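Local coordinates for N-formylglutamate amidohydrolase (Ralstonia eutropha, PDB 2Q7S), which probably acts as a zinc-dependent hydrolase of the N-formylglutamate amidohydrolase family, binding a zinc ion, at residues A[22-28]-A[65-71]; A[86-91]-A[115-119]; A[190-196]-A[247-252]; A[32-37]-A[50-56]. All coordinates share one frame; numbering follows the deposited sequence.

Contact 1. Residues A[22-28]-A[65-71]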
loop_
_atom_site.group_PDB
_atom_site.type_symbol
_atom_site.label_atom_id
_atom_site.label_comp_id
_atom_site.label_asym_id
_atom_site.label_seq_id
_atom_site.Cartn_x
_atom_site.Cartn_y
_atom_site.Cartn_z
ATOM N N GLU A 22 -19.888 -10.390 -11.485
ATOM C CA GLU A 22 -19.297 -9.660 -12.605
ATOM C C GLU A 22 -17.986 -9.068 -12.149
ATOM O O GLU A 22 -17.937 -8.464 -11.076
ATOM C CB GLU A 22 -20.259 -8.536 -13.062
ATOM C CG GLU A 22 -19.615 -7.320 -13.777
ATOM C CD GLU A 22 -20.536 -6.088 -13.859
ATOM O OE1 GLU A 22 -21.549 -6.014 -13.103
ATOM O OE2 GLU A 22 -20.229 -5.182 -14.686
ATOM N N ALA A 23 -16.910 -9.303 -12.901
ATOM C CA ALA A 23 -15.643 -8.616 -12.650
ATOM C C ALA A 23 -15.636 -7.207 -13.295
ATOM O O ALA A 23 -16.319 -6.974 -14.308
ATOM C CB ALA A 23 -14.469 -9.462 -13.125
ATOM N N LEU A 24 -14.877 -6.273 -12.695
ATOM C CA LEU A 24 -14.593 -4.918 -13.261
ATOM C C LEU A 24 -13.104 -4.692 -13.168
ATOM O O LEU A 24 -12.459 -5.300 -12.312
ATOM C CB LEU A 24 -15.317 -3.862 -12.407
ATOM C CG LEU A 24 -16.845 -3.826 -12.574
ATOM C CD1 LEU A 24 -17.475 -2.923 -11.478
ATOM C CD2 LEU A 24 -17.211 -3.307 -13.968
ATOM N N PRO A 25 -12.528 -3.804 -13.995
ATOM C CA PRO A 25 -11.067 -3.577 -13.885
ATOM C C PRO A 25 -10.666 -2.596 -12.764
ATOM O O PRO A 25 -10.102 -1.517 -13.020
ATOM C CB PRO A 25 -10.721 -2.942 -15.217
ATOM C CG PRO A 25 -11.995 -2.189 -15.629
ATOM C CD PRO A 25 -13.153 -2.990 -15.057
ATOM N N LEU A 26 -10.996 -2.980 -11.556
ATOM C CA LEU A 26 -10.607 -2.306 -10.334
ATOM C C LEU A 26 -9.743 -3.303 -9.605
ATOM O O LEU A 26 -10.217 -4.347 -9.117
ATOM C CB LEU A 26 -11.841 -1.957 -9.527
ATOM C CG LEU A 26 -11.523 -1.386 -8.139
ATOM C CD1 LEU A 26 -10.961 -0.006 -8.281
ATOM C CD2 LEU A 26 -12.800 -1.437 -7.281
ATOM N N VAL A 27 -8.457 -3.004 -9.524
ATOM C CA VAL A 27 -7.498 -3.917 -8.879
ATOM C C VAL A 27 -6.903 -3.134 -7.711
ATOM O O VAL A 27 -6.420 -2.013 -7.907
ATOM C CB VAL A 27 -6.385 -4.333 -9.852
ATOM C CG1 VAL A 27 -5.299 -5.197 -9.158
ATOM C CG2 VAL A 27 -6.982 -5.035 -11.042
ATOM N N CYS A 28 -6.948 -3.719 -6.508
ATOM C CA CYS A 28 -6.559 -3.017 -5.285
ATOM C C CYS A 28 -5.510 -3.821 -4.539
ATOM O O CYS A 28 -5.667 -5.028 -4.389
ATOM C CB CYS A 28 -7.780 -2.742 -4.419
ATOM S SG CYS A 28 -8.991 -1.719 -5.202
ATOM N N VAL A 65 -14.180 -4.492 -1.851
ATOM C CA VAL A 65 -13.627 -4.479 -3.176
ATOM C C VAL A 65 -14.062 -5.670 -4.086
ATOM O O VAL A 65 -14.535 -5.402 -5.195
ATOM C CB VAL A 65 -12.060 -4.309 -3.111
ATOM C CG1 VAL A 65 -11.398 -4.624 -4.471
ATOM C CG2 VAL A 65 -11.731 -2.898 -2.717
ATOM N N PRO A 66 -13.863 -6.961 -3.651
ATOM C CA PRO A 66 -14.297 -8.118 -4.409
ATOM C C PRO A 66 -15.833 -8.266 -4.421
ATOM O O PRO A 66 -16.393 -8.811 -5.364
ATOM C CB PRO A 66 -13.591 -9.284 -3.669
ATOM C CG PRO A 66 -13.534 -8.836 -2.325
ATOM C CD PRO A 66 -13.141 -7.424 -2.445
ATOM N N ARG A 67 -16.506 -7.632 -3.464
ATOM C CA ARG A 67 -17.973 -7.674 -3.375
ATOM C C ARG A 67 -18.607 -6.801 -4.426
ATOM O O ARG A 67 -19.757 -6.949 -4.685
ATOM C CB ARG A 67 -18.449 -7.191 -1.997
ATOM C CG ARG A 67 -17.889 -8.021 -0.800
ATOM C CD ARG A 67 -18.325 -7.423 0.556
ATOM N NE ARG A 67 -19.739 -7.722 0.771
ATOM C CZ ARG A 67 -20.596 -6.983 1.487
ATOM N NH1 ARG A 67 -20.203 -5.926 2.167
ATOM N NH2 ARG A 67 -21.843 -7.392 1.620
ATOM N N VAL A 68 -17.857 -5.859 -4.987
ATOM C CA VAL A 68 -18.371 -4.994 -6.016
ATOM C C VAL A 68 -17.719 -5.292 -7.379
ATOM O O VAL A 68 -17.957 -4.570 -8.317
ATOM C CB VAL A 68 -18.238 -3.482 -5.643
ATOM C CG1 VAL A 68 -18.890 -3.229 -4.304
ATOM C CG2 VAL A 68 -16.745 -3.022 -5.664
ATOM N N GLY A 69 -16.960 -6.378 -7.505
ATOM C CA GLY A 69 -16.395 -6.749 -8.810
ATOM C C GLY A 69 -14.895 -6.545 -8.944
ATOM O O GLY A 69 -14.306 -7.002 -9.908
ATOM N N GLY A 70 -14.275 -5.935 -7.935
ATOM C CA GLY A 70 -12.816 -5.710 -7.933
ATOM C C GLY A 70 -11.976 -6.865 -7.448
ATOM O O GLY A 70 -12.475 -7.909 -6.993
ATOM N N THR A 71 -10.663 -6.677 -7.522
ATOM C CA THR A 71 -9.732 -7.668 -7.007
ATOM C C THR A 71 -8.927 -7.016 -5.909
ATOM O O THR A 71 -8.435 -5.911 -6.062
ATOM C CB THR A 71 -8.788 -8.225 -8.101
ATOM O OG1 THR A 71 -9.564 -8.938 -9.062
ATOM C CG2 THR A 71 -7.789 -9.201 -7.504
#
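Val27 and Thr71 form a parallel bridge in the mixed sheet of this probable zinc hydrolase, where strand 26-30 receives strand 71-75 as its neighbour. Two backbone bonds straddle Val27: Thr71 N gives its hydrogen to Leu26 O (2.9 Å), and Cys28 N gives its own to Thr71 O (2.7 Å). Upstream, an inverse gamma turn centred on Pro25 kinks the chain just before the strand. Leu24 nevertheless keeps a third bond, its N lying 2.9 Å from Gly69 O and well above that carbonyl's plane. Gly69 has a positive phi of 108°, and its bare CA comes within 3.2 Å of Glu22 O. Gly70 N is tied back to Val65 O, which closes the turn leading into the strand. The side chains of Val27 and Thr71 share one face of the sheet; there Val27 touches Ala155 of helix 134-163, while Thr71 meets Leu18 and Pro19. Leu24 and Val68 both pack on Ala283 of helix 267-289, and Leu24 CD1 also approaches Val68 O at 3.6 Å. Leu26 and Cys28 leave the strand on the face that does not carry Val27, and both reach Leu169. The Cys28 thiol swings beside its own backbone N (chi1 -61°), which brings SG against both methyls of Val65, with CG1 at 3.8 Å and CG2 at 3.9 Å.

Contact 2. Residues A[86-91]-A[115-119]; sequences RMLDDI and GLIWS
Leu116 is the residue that ties these two loops together, by its backbone and its side chain. Its N-H points almost straight at Asp90 O, with N and O 3.1 Å apart. Water 1 accepts from Ile117 N at 2.8 Å and lies 3.1 Å from Asp90 O, to which it can donate. The Leu116 side chain starts with CB 3.4 Å from Asp90 O. With CG anti to the backbone N (chi1 176°), the isobutyl group reaches in among residues 86-91: CD1 comes 3.8 Å from Met87 O, and CD2 rests on Ile91, with CG1 at 3.8 Å, and more loosely on Leu88 CD2. Arg86 supplies its aliphatic part, CG lying 3.6 Å from Leu116 N against the Gly115-Leu116 peptide. A type I turn from Met87 to Asp90, followed by an inverse gamma turn centred on Asp90, presents the carbonyl that Leu116 uses and the water approaches. The Asp90 carboxylate steadies this bend in turn, OD1 bonding to Thr110 OG1 and Gly107 N. Farther along the Arg86 chain, the guanidinium brings the side chain within about 4 Å of that of His32, a zinc ligand. Helix 134-163 backs the pair: Tyr145 touches both Leu88 and Leu116 and holds Arg86 O through its hydroxyl, while Met87, modelled as selenomethionine, packs on helix 233-237.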
loop_
_atom_site.group_PDB
_atom_site.type_symbol
_atom_site.label_atom_id
_atom_site.label_comp_id
_atom_site.label_asym_id
_atom_site.label_seq_id
_atom_site.Cartn_x
_atom_site.Cartn_y
_atom_site.Cartn_z
ATOM N N ARG A 86 8.263 -0.995 -2.588
ATOM C CA ARG A 86 9.534 -0.391 -3.011
ATOM C C ARG A 86 9.972 -1.152 -4.226
ATOM O O ARG A 86 9.556 -2.288 -4.447
ATOM C CB ARG A 86 10.576 -0.479 -1.891
ATOM C CG ARG A 86 10.189 0.268 -0.603
ATOM C CD ARG A 86 9.936 1.769 -0.800
ATOM N NE ARG A 86 9.589 2.448 0.436
ATOM C CZ ARG A 86 8.352 2.639 0.928
ATOM N NH1 ARG A 86 7.253 2.188 0.321
ATOM N NH2 ARG A 86 8.204 3.282 2.087
HETATM N N MSE A 87 10.852 -0.524 -4.987
HETATM C CA MSE A 87 11.525 -1.161 -6.093
HETATM C C MSE A 87 12.638 -2.043 -5.574
HETATM O O MSE A 87 13.182 -1.872 -4.492
HETATM C CB MSE A 87 12.110 -0.092 -7.041
HETATM C CG MSE A 87 11.128 0.917 -7.520
HETATM SE SE MSE A 87 9.905 0.079 -8.789
HETATM C CE MSE A 87 8.251 -0.215 -7.869
ATOM N N LEU A 88 13.005 -2.989 -6.420
ATOM C CA LEU A 88 13.958 -4.007 -6.095
ATOM C C LEU A 88 15.372 -3.487 -5.994
ATOM O O LEU A 88 16.217 -4.166 -5.420
ATOM C CB LEU A 88 13.872 -5.120 -7.155
ATOM C CG LEU A 88 12.809 -6.173 -6.828
ATOM C CD1 LEU A 88 12.938 -7.303 -7.850
ATOM C CD2 LEU A 88 12.924 -6.630 -5.395
ATOM N N ASP A 89 15.622 -2.287 -6.543
ATOM C CA ASP A 89 16.919 -1.648 -6.453
ATOM C C ASP A 89 16.978 -0.577 -5.354
ATOM O O ASP A 89 17.965 0.125 -5.242
ATOM C CB ASP A 89 17.372 -1.112 -7.816
ATOM C CG ASP A 89 16.487 0.006 -8.362
ATOM O OD1 ASP A 89 15.405 0.310 -7.788
ATOM O OD2 ASP A 89 16.898 0.574 -9.389
ATOM N N ASP A 90 15.941 -0.520 -4.522
ATOM C CA ASP A 90 15.827 0.471 -3.436
ATOM C C ASP A 90 16.409 -0.088 -2.136
ATOM O O ASP A 90 15.738 -0.233 -1.134
ATOM C CB ASP A 90 14.382 0.915 -3.275
ATOM C CG ASP A 90 14.245 2.160 -2.455
ATOM O OD1 ASP A 90 15.265 2.742 -1.999
ATOM O OD2 ASP A 90 13.098 2.590 -2.309
ATOM N N ILE A 91 17.721 -0.356 -2.209
ATOM C CA ILE A 91 18.518 -0.935 -1.162
ATOM C C ILE A 91 19.768 -0.085 -1.061
ATOM O O ILE A 91 20.338 0.283 -2.070
ATOM C CB ILE A 91 19.005 -2.354 -1.509
ATOM C CG1 ILE A 91 17.832 -3.287 -1.831
ATOM C CG2 ILE A 91 19.868 -2.844 -0.363
ATOM C CD1 ILE A 91 18.187 -4.638 -2.474
ATOM N N GLY A 115 13.053 1.866 3.341
ATOM C CA GLY A 115 13.497 1.149 2.089
ATOM C C GLY A 115 12.906 -0.224 1.822
ATOM O O GLY A 115 12.065 -0.679 2.555
ATOM N N LEU A 116 13.340 -0.904 0.746
ATOM C CA LEU A 116 12.854 -2.242 0.448
ATOM C C LEU A 116 13.026 -3.184 1.640
ATOM O O LEU A 116 12.118 -3.989 1.954
ATOM C CB LEU A 116 13.576 -2.818 -0.789
ATOM C CG LEU A 116 13.238 -4.259 -1.178
ATOM C CD1 LEU A 116 11.819 -4.389 -1.955
ATOM C CD2 LEU A 116 14.433 -4.871 -1.943
ATOM N N ILE A 117 14.215 -3.096 2.249
ATOM C CA ILE A 117 14.553 -3.828 3.447
ATOM C C ILE A 117 14.800 -2.821 4.583
ATOM O O ILE A 117 15.845 -2.113 4.632
ATOM C CB ILE A 117 15.821 -4.696 3.233
ATOM C CG1 ILE A 117 15.740 -5.539 1.936
ATOM C CG2 ILE A 117 16.118 -5.534 4.485
ATOM C CD1 ILE A 117 14.638 -6.694 1.912
ATOM N N TRP A 118 13.861 -2.744 5.508
ATOM C CA TRP A 118 14.059 -1.872 6.690
ATOM C C TRP A 118 15.290 -2.232 7.496
ATOM O O TRP A 118 15.572 -3.403 7.732
ATOM C CB TRP A 118 12.840 -1.865 7.575
ATOM C CG TRP A 118 11.722 -1.066 7.013
ATOM C CD1 TRP A 118 11.362 -0.949 5.708
ATOM C CD2 TRP A 118 10.792 -0.292 7.754
ATOM N NE1 TRP A 118 10.285 -0.125 5.581
ATOM C CE2 TRP A 118 9.916 0.294 6.833
ATOM C CE3 TRP A 118 10.624 -0.021 9.121
ATOM C CZ2 TRP A 118 8.872 1.132 7.233
ATOM C CZ3 TRP A 118 9.591 0.812 9.511
ATOM C CH2 TRP A 118 8.734 1.378 8.575
ATOM N N SER A 119 16.025 -1.188 7.892
ATOM C CA SER A 119 17.297 -1.268 8.638
ATOM C C SER A 119 17.137 -0.825 10.108
ATOM O O SER A 119 17.947 -1.189 11.007
ATOM C CB SER A 119 18.340 -0.341 7.965
ATOM O OG SER A 119 17.749 0.943 7.654
HETATM O O HOH W 1 16.342 -1.427 1.618
#

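Contact 3. Residues A[190-196]-A[247-252]; sequences LADFVLG and LQIEIR
Arg252 reaches across to Asp192 at one end of an antiparallel strand pair, and its side chain meets something at nearly every atom. CB lies 3.6 Å from Asp192 O, the carbonyl that also takes the Arg252 N-H. CG and CD run past Ala191 O, with CD at 3.5 Å; that oxygen is buried and has no hydrogen-bond partner in the model. A bend at chi3 (63°) then turns the guanidinium to Asp192, where NE (2.8 Å) and NH2 (2.9 Å) both hold OD1, which lies in the guanidinium plane. The carboxylate is turned 27° from it, nearly coplanar, and NH1 goes on to Asn176. Beyond this salt bridge strands 193-196 and 244-252 pair regularly. Val194 and Glu250 exchange two backbone bonds, as do Gly196 and Gln248, whereas Phe193 faces Ile251 and Leu195 faces Ile249 in non-hydrogen-bonded pairs. The Phe193 ring takes Ile249 CG2 at its edge, 3.8 Å from CD2, and sets CE2 3.6 Å from Ile251 CG1. Phe193 and Ile251 pack on helix 267-289 and Leu195 on helix 205-217, an apolar face. The other mixes Val194 with Gln248, whose NE2 binds Glu250 OE2 at 2.9 Å, and Glu250, which touches the zinc ligand His172. Two N-H groups on one Asp192 oxygen should restrain both side chains' rotation where the pairing ends.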
loop_
_atom_site.group_PDB
_atom_site.type_symbol
_atom_site.label_atom_id
_atom_site.label_comp_id
_atom_site.label_asym_id
_atom_site.label_seq_id
_atom_site.Cartn_x
_atom_site.Cartn_y
_atom_site.Cartn_z
ATOM N N LEU A 190 -2.271 16.913 9.196
ATOM C CA LEU A 190 -2.397 15.720 8.406
ATOM C C LEU A 190 -3.870 15.389 8.181
ATOM O O LEU A 190 -4.652 15.435 9.128
ATOM C CB LEU A 190 -1.735 14.574 9.163
ATOM C CG LEU A 190 -1.621 13.305 8.369
ATOM C CD1 LEU A 190 -0.694 13.494 7.123
ATOM C CD2 LEU A 190 -1.078 12.194 9.244
ATOM N N ALA A 191 -4.237 15.081 6.922
ATOM C CA ALA A 191 -5.629 14.810 6.574
ATOM C C ALA A 191 -5.981 13.390 7.030
ATOM O O ALA A 191 -5.109 12.566 7.393
ATOM C CB ALA A 191 -5.853 14.987 5.089
ATOM N N ASP A 192 -7.275 13.103 7.006
ATOM C CA ASP A 192 -7.743 11.795 7.332
ATOM C C ASP A 192 -7.398 10.819 6.203
ATOM O O ASP A 192 -7.124 9.655 6.474
ATOM C CB ASP A 192 -9.251 11.813 7.570
ATOM C CG ASP A 192 -9.645 12.600 8.782
ATOM O OD1 ASP A 192 -8.897 12.570 9.755
ATOM O OD2 ASP A 192 -10.728 13.205 8.767
ATOM N N PHE A 193 -7.487 11.299 4.958
ATOM C CA PHE A 193 -7.139 10.564 3.722
ATOM C C PHE A 193 -6.151 11.407 2.967
ATOM O O PHE A 193 -6.366 12.612 2.821
ATOM C CB PHE A 193 -8.345 10.379 2.826
ATOM C CG PHE A 193 -9.261 9.294 3.283
ATOM C CD1 PHE A 193 -10.168 9.518 4.293
ATOM C CD2 PHE A 193 -9.175 8.017 2.727
ATOM C CE1 PHE A 193 -10.985 8.491 4.762
ATOM C CE2 PHE A 193 -10.042 6.990 3.174
ATOM C CZ PHE A 193 -10.917 7.238 4.176
ATOM N N VAL A 194 -5.070 10.795 2.507
ATOM C CA VAL A 194 -4.148 11.396 1.560
ATOM C C VAL A 194 -4.197 10.565 0.287
ATOM O O VAL A 194 -4.124 9.314 0.337
ATOM C CB VAL A 194 -2.667 11.507 2.104
ATOM C CG1 VAL A 194 -1.723 12.153 1.067
ATOM C CG2 VAL A 194 -2.639 12.313 3.413
ATOM N N LEU A 195 -4.358 11.270 -0.828
ATOM C CA LEU A 195 -4.452 10.663 -2.169
ATOM C C LEU A 195 -3.207 11.063 -2.965
ATOM O O LEU A 195 -2.981 12.216 -3.198
ATOM C CB LEU A 195 -5.703 11.182 -2.877
ATOM C CG LEU A 195 -7.011 10.960 -2.148
ATOM C CD1 LEU A 195 -8.205 11.565 -2.950
ATOM C CD2 LEU A 195 -7.224 9.476 -1.839
ATOM N N GLY A 196 -2.378 10.087 -3.320
ATOM C CA GLY A 196 -1.169 10.329 -4.087
ATOM C C GLY A 196 -1.327 9.828 -5.512
ATOM O O GLY A 196 -1.636 8.667 -5.746
ATOM N N LEU A 247 -3.738 5.153 -8.190
ATOM C CA LEU A 247 -3.952 6.104 -7.084
ATOM C C LEU A 247 -3.511 5.495 -5.740
ATOM O O LEU A 247 -4.006 4.444 -5.351
ATOM C CB LEU A 247 -5.449 6.454 -7.038
ATOM C CG LEU A 247 -5.869 7.487 -5.976
ATOM C CD1 LEU A 247 -5.170 8.843 -6.277
ATOM C CD2 LEU A 247 -7.405 7.596 -5.998
ATOM N N GLN A 248 -2.598 6.145 -5.013
ATOM C CA GLN A 248 -2.250 5.665 -3.670
ATOM C C GLN A 248 -3.215 6.316 -2.681
ATOM O O GLN A 248 -3.430 7.516 -2.732
ATOM C CB GLN A 248 -0.812 6.020 -3.347
ATOM C CG GLN A 248 -0.255 5.336 -2.135
ATOM C CD GLN A 248 1.253 5.423 -2.034
ATOM O OE1 GLN A 248 1.975 5.214 -3.011
ATOM N NE2 GLN A 248 1.740 5.742 -0.844
ATOM N N ILE A 249 -3.833 5.534 -1.806
ATOM C CA ILE A 249 -4.750 6.082 -0.775
ATOM C C ILE A 249 -4.271 5.761 0.633
ATOM O O ILE A 249 -4.133 4.544 1.008
ATOM C CB ILE A 249 -6.209 5.517 -0.914
ATOM C CG1 ILE A 249 -6.747 5.749 -2.341
ATOM C CG2 ILE A 249 -7.111 6.145 0.161
ATOM C CD1 ILE A 249 -8.234 5.351 -2.549
ATOM N N GLU A 250 -4.094 6.818 1.437
ATOM C CA GLU A 250 -3.571 6.680 2.809
ATOM C C GLU A 250 -4.601 7.111 3.850
ATOM O O GLU A 250 -5.126 8.171 3.748
ATOM C CB GLU A 250 -2.321 7.546 2.966
ATOM C CG GLU A 250 -1.193 7.223 2.028
ATOM C CD GLU A 250 -0.084 6.447 2.655
ATOM O OE1 GLU A 250 -0.152 6.157 3.869
ATOM O OE2 GLU A 250 0.855 6.096 1.920
ATOM N N ILE A 251 -4.862 6.267 4.846
ATOM C CA ILE A 251 -5.809 6.526 5.896
ATOM C C ILE A 251 -5.095 6.804 7.234
ATOM O O ILE A 251 -4.318 5.974 7.741
ATOM C CB ILE A 251 -6.753 5.278 6.063
ATOM C CG1 ILE A 251 -7.493 4.979 4.762
ATOM C CG2 ILE A 251 -7.740 5.428 7.183
ATOM C CD1 ILE A 251 -8.390 3.792 4.869
ATOM N N ARG A 252 -5.413 7.936 7.853
ATOM C CA ARG A 252 -4.916 8.258 9.196
ATOM C C ARG A 252 -5.394 7.155 10.192
ATOM O O ARG A 252 -6.567 6.969 10.469
ATOM C CB ARG A 252 -5.417 9.640 9.618
ATOM C CG ARG A 252 -4.676 10.339 10.743
ATOM C CD ARG A 252 -5.087 11.820 10.822
ATOM N NE ARG A 252 -6.505 12.035 11.143
ATOM C CZ ARG A 252 -6.969 12.172 12.385
ATOM N NH1 ARG A 252 -6.157 12.064 13.426
ATOM N NH2 ARG A 252 -8.248 12.405 12.593
#

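Contact 4. Residues A[32-37]-A[50-56]; sequences HSGTFY and LRGGEDT. With ZN (zinc ion), chain C.
Glu54 OE2 is shared by Tyr37 and Arg51. The Tyr37 hydroxyl donates to the anti lone pair of OE2 at 2.6 Å (OH to OE2), and the oxygen lies at the edge of the tyrosine ring, near its plane. Arg51 NH1 sits 2.7 Å from OE2 but aims no N-H at it, so this salt bridge rests on charge alone. The other oxygen, OE1, accepts from Thr56 OG1, and Thr35 CG2 packs crosswise on the carboxylate, 3.6 Å from OE1. With both oxygens engaged, Glu54 is fixed in rotation just before the metal ligand Asp55. Asp55 N then bonds His32 O at 3.0 Å, approaching from above the carbonyl plane. The side chains of His32 and Asp55 run side by side to the zinc ion, where His32 ND1 and Asp55 OD2 each bind it at 2.1 Å, with ring and carboxylate planes 86° apart. His172 is the third protein ligand. Behind them stands a second shell: His32 NE2 is hydrogen-bonded to Asp83 OD1, and Arg253 holds Asp55 OD1. The carboxylate behind the imidazole would probably strengthen ND1 as a zinc donor, and the arginine should offset part of the charge gathered at Asp55.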
loop_
_atom_site.group_PDB
_atom_site.type_symbol
_atom_site.label_atom_id
_atom_site.label_comp_id
_atom_site.label_asym_id
_atom_site.label_seq_id
_atom_site.Cartn_x
_atom_site.Cartn_y
_atom_site.Cartn_z
ATOM N N HIS A 32 1.116 -3.507 2.872
ATOM C CA HIS A 32 1.664 -3.246 4.168
ATOM C C HIS A 32 0.928 -3.816 5.339
ATOM O O HIS A 32 1.344 -3.588 6.456
ATOM C CB HIS A 32 1.799 -1.750 4.304
ATOM C CG HIS A 32 2.842 -1.188 3.410
ATOM N ND1 HIS A 32 2.931 0.147 3.119
ATOM C CD2 HIS A 32 3.850 -1.793 2.732
ATOM C CE1 HIS A 32 3.955 0.349 2.305
ATOM N NE2 HIS A 32 4.538 -0.811 2.064
ATOM N N SER A 33 -0.153 -4.564 5.066
ATOM C CA SER A 33 -1.036 -5.076 6.083
ATOM C C SER A 33 -0.641 -6.440 6.651
ATOM O O SER A 33 -1.323 -6.941 7.547
ATOM C CB SER A 33 -2.491 -5.108 5.604
ATOM O OG SER A 33 -2.666 -5.779 4.362
ATOM N N GLY A 34 0.449 -7.015 6.160
ATOM C CA GLY A 34 0.884 -8.304 6.630
ATOM C C GLY A 34 1.409 -8.306 8.044
ATOM O O GLY A 34 2.204 -7.443 8.407
ATOM N N THR A 35 0.972 -9.298 8.830
ATOM C CA THR A 35 1.325 -9.423 10.253
ATOM C C THR A 35 1.937 -10.792 10.619
ATOM O O THR A 35 2.137 -11.083 11.798
ATOM C CB THR A 35 0.099 -9.278 11.125
ATOM O OG1 THR A 35 -0.834 -10.284 10.736
ATOM C CG2 THR A 35 -0.535 -7.872 10.988
ATOM N N PHE A 36 2.253 -11.617 9.620
ATOM C CA PHE A 36 2.883 -12.930 9.856
ATOM C C PHE A 36 4.395 -12.800 9.688
ATOM O O PHE A 36 4.882 -12.782 8.572
ATOM C CB PHE A 36 2.324 -14.011 8.913
ATOM C CG PHE A 36 0.828 -14.250 9.054
ATOM C CD1 PHE A 36 -0.087 -13.529 8.308
ATOM C CD2 PHE A 36 0.351 -15.208 9.942
ATOM C CE1 PHE A 36 -1.467 -13.750 8.432
ATOM C CE2 PHE A 36 -1.041 -15.448 10.081
ATOM C CZ PHE A 36 -1.945 -14.727 9.332
ATOM N N TYR A 37 5.108 -12.730 10.808
ATOM C CA TYR A 37 6.561 -12.507 10.850
ATOM C C TYR A 37 7.339 -13.839 10.613
ATOM O O TYR A 37 7.150 -14.814 11.353
ATOM C CB TYR A 37 6.957 -11.783 12.192
ATOM C CG TYR A 37 6.437 -10.340 12.216
ATOM C CD1 TYR A 37 5.062 -10.075 12.347
ATOM C CD2 TYR A 37 7.294 -9.254 12.010
ATOM C CE1 TYR A 37 4.552 -8.758 12.301
ATOM C CE2 TYR A 37 6.801 -7.930 11.972
ATOM C CZ TYR A 37 5.422 -7.696 12.103
ATOM O OH TYR A 37 4.901 -6.410 12.048
ATOM N N LEU A 50 8.415 -3.529 15.932
ATOM C CA LEU A 50 8.316 -3.646 14.462
ATOM C C LEU A 50 6.885 -3.445 13.940
ATOM O O LEU A 50 6.673 -2.855 12.874
ATOM C CB LEU A 50 8.818 -5.032 14.044
ATOM C CG LEU A 50 10.275 -5.346 14.421
ATOM C CD1 LEU A 50 10.639 -6.828 14.172
ATOM C CD2 LEU A 50 11.215 -4.411 13.678
ATOM N N ARG A 51 5.914 -3.945 14.706
ATOM C CA ARG A 51 4.509 -3.769 14.415
ATOM C C ARG A 51 4.183 -2.294 14.079
ATOM O O ARG A 51 3.209 -2.032 13.342
ATOM C CB ARG A 51 3.643 -4.340 15.558
ATOM C CG ARG A 51 3.707 -5.882 15.600
ATOM C CD ARG A 51 2.712 -6.485 16.553
ATOM N NE ARG A 51 1.319 -6.038 16.302
ATOM C CZ ARG A 51 0.529 -6.510 15.335
ATOM N NH1 ARG A 51 0.975 -7.440 14.509
ATOM N NH2 ARG A 51 -0.694 -6.043 15.166
ATOM N N GLY A 52 5.022 -1.361 14.563
ATOM C CA GLY A 52 4.999 0.047 14.145
ATOM C C GLY A 52 4.675 0.300 12.680
ATOM O O GLY A 52 3.606 0.829 12.386
ATOM N N GLY A 53 5.565 -0.119 11.770
ATOM C CA GLY A 53 5.441 0.063 10.295
ATOM C C GLY A 53 4.356 -0.719 9.558
ATOM O O GLY A 53 4.279 -0.682 8.311
ATOM N N GLU A 54 3.532 -1.463 10.303
ATOM C CA GLU A 54 2.410 -2.146 9.732
ATOM C C GLU A 54 1.277 -1.171 9.436
ATOM O O GLU A 54 0.878 -0.394 10.292
ATOM C CB GLU A 54 1.796 -3.145 10.707
ATOM C CG GLU A 54 2.593 -4.262 11.157
ATOM C CD GLU A 54 1.825 -5.119 12.147
ATOM O OE1 GLU A 54 0.660 -4.798 12.486
ATOM O OE2 GLU A 54 2.404 -6.120 12.570
ATOM N N ASP A 55 0.759 -1.248 8.238
ATOM C CA ASP A 55 -0.550 -0.696 7.928
ATOM C C ASP A 55 -1.667 -1.712 8.299
ATOM O O ASP A 55 -2.385 -2.211 7.423
ATOM C CB ASP A 55 -0.672 -0.395 6.455
ATOM C CG ASP A 55 0.328 0.580 5.981
ATOM O OD1 ASP A 55 1.324 0.872 6.712
ATOM O OD2 ASP A 55 0.132 0.961 4.819
ATOM N N THR A 56 -1.794 -1.949 9.599
ATOM C CA THR A 56 -2.642 -3.033 10.137
ATOM C C THR A 56 -4.121 -2.847 9.761
ATOM O O THR A 56 -4.653 -1.710 9.740
ATOM C CB THR A 56 -2.477 -3.141 11.685
ATOM O OG1 THR A 56 -1.135 -2.827 12.016
ATOM C CG2 THR A 56 -2.842 -4.524 12.236
HETATM ZN ZN ZN C . 1.695 1.762 3.706
#

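In the fold
Three of the four contacts lie near the zinc ion; contact 1 is more remote. Contact 4 holds two of the three protein ligands, and along the chain it is nested inside the loop that contact 1 closes. Contact 1 includes strand 26-30, which runs on into the loop holding 32-37, and its Cys28 side chain is about 13 Å from the metal. Contact 3 approaches through Glu250, whose side chain is about 5 Å from the zinc ion, and it shares the main sheet with contact 1, their centres 21 Å apart. Contact 2 touches contact 4 directly: Trp118 CH2 packs 3.9 Å from Gly53 CA, and Arg86 NH1 lies 4.3 Å from His32 CE1. Contacts 1 and 2 fall on opposite sides of the chain's centre.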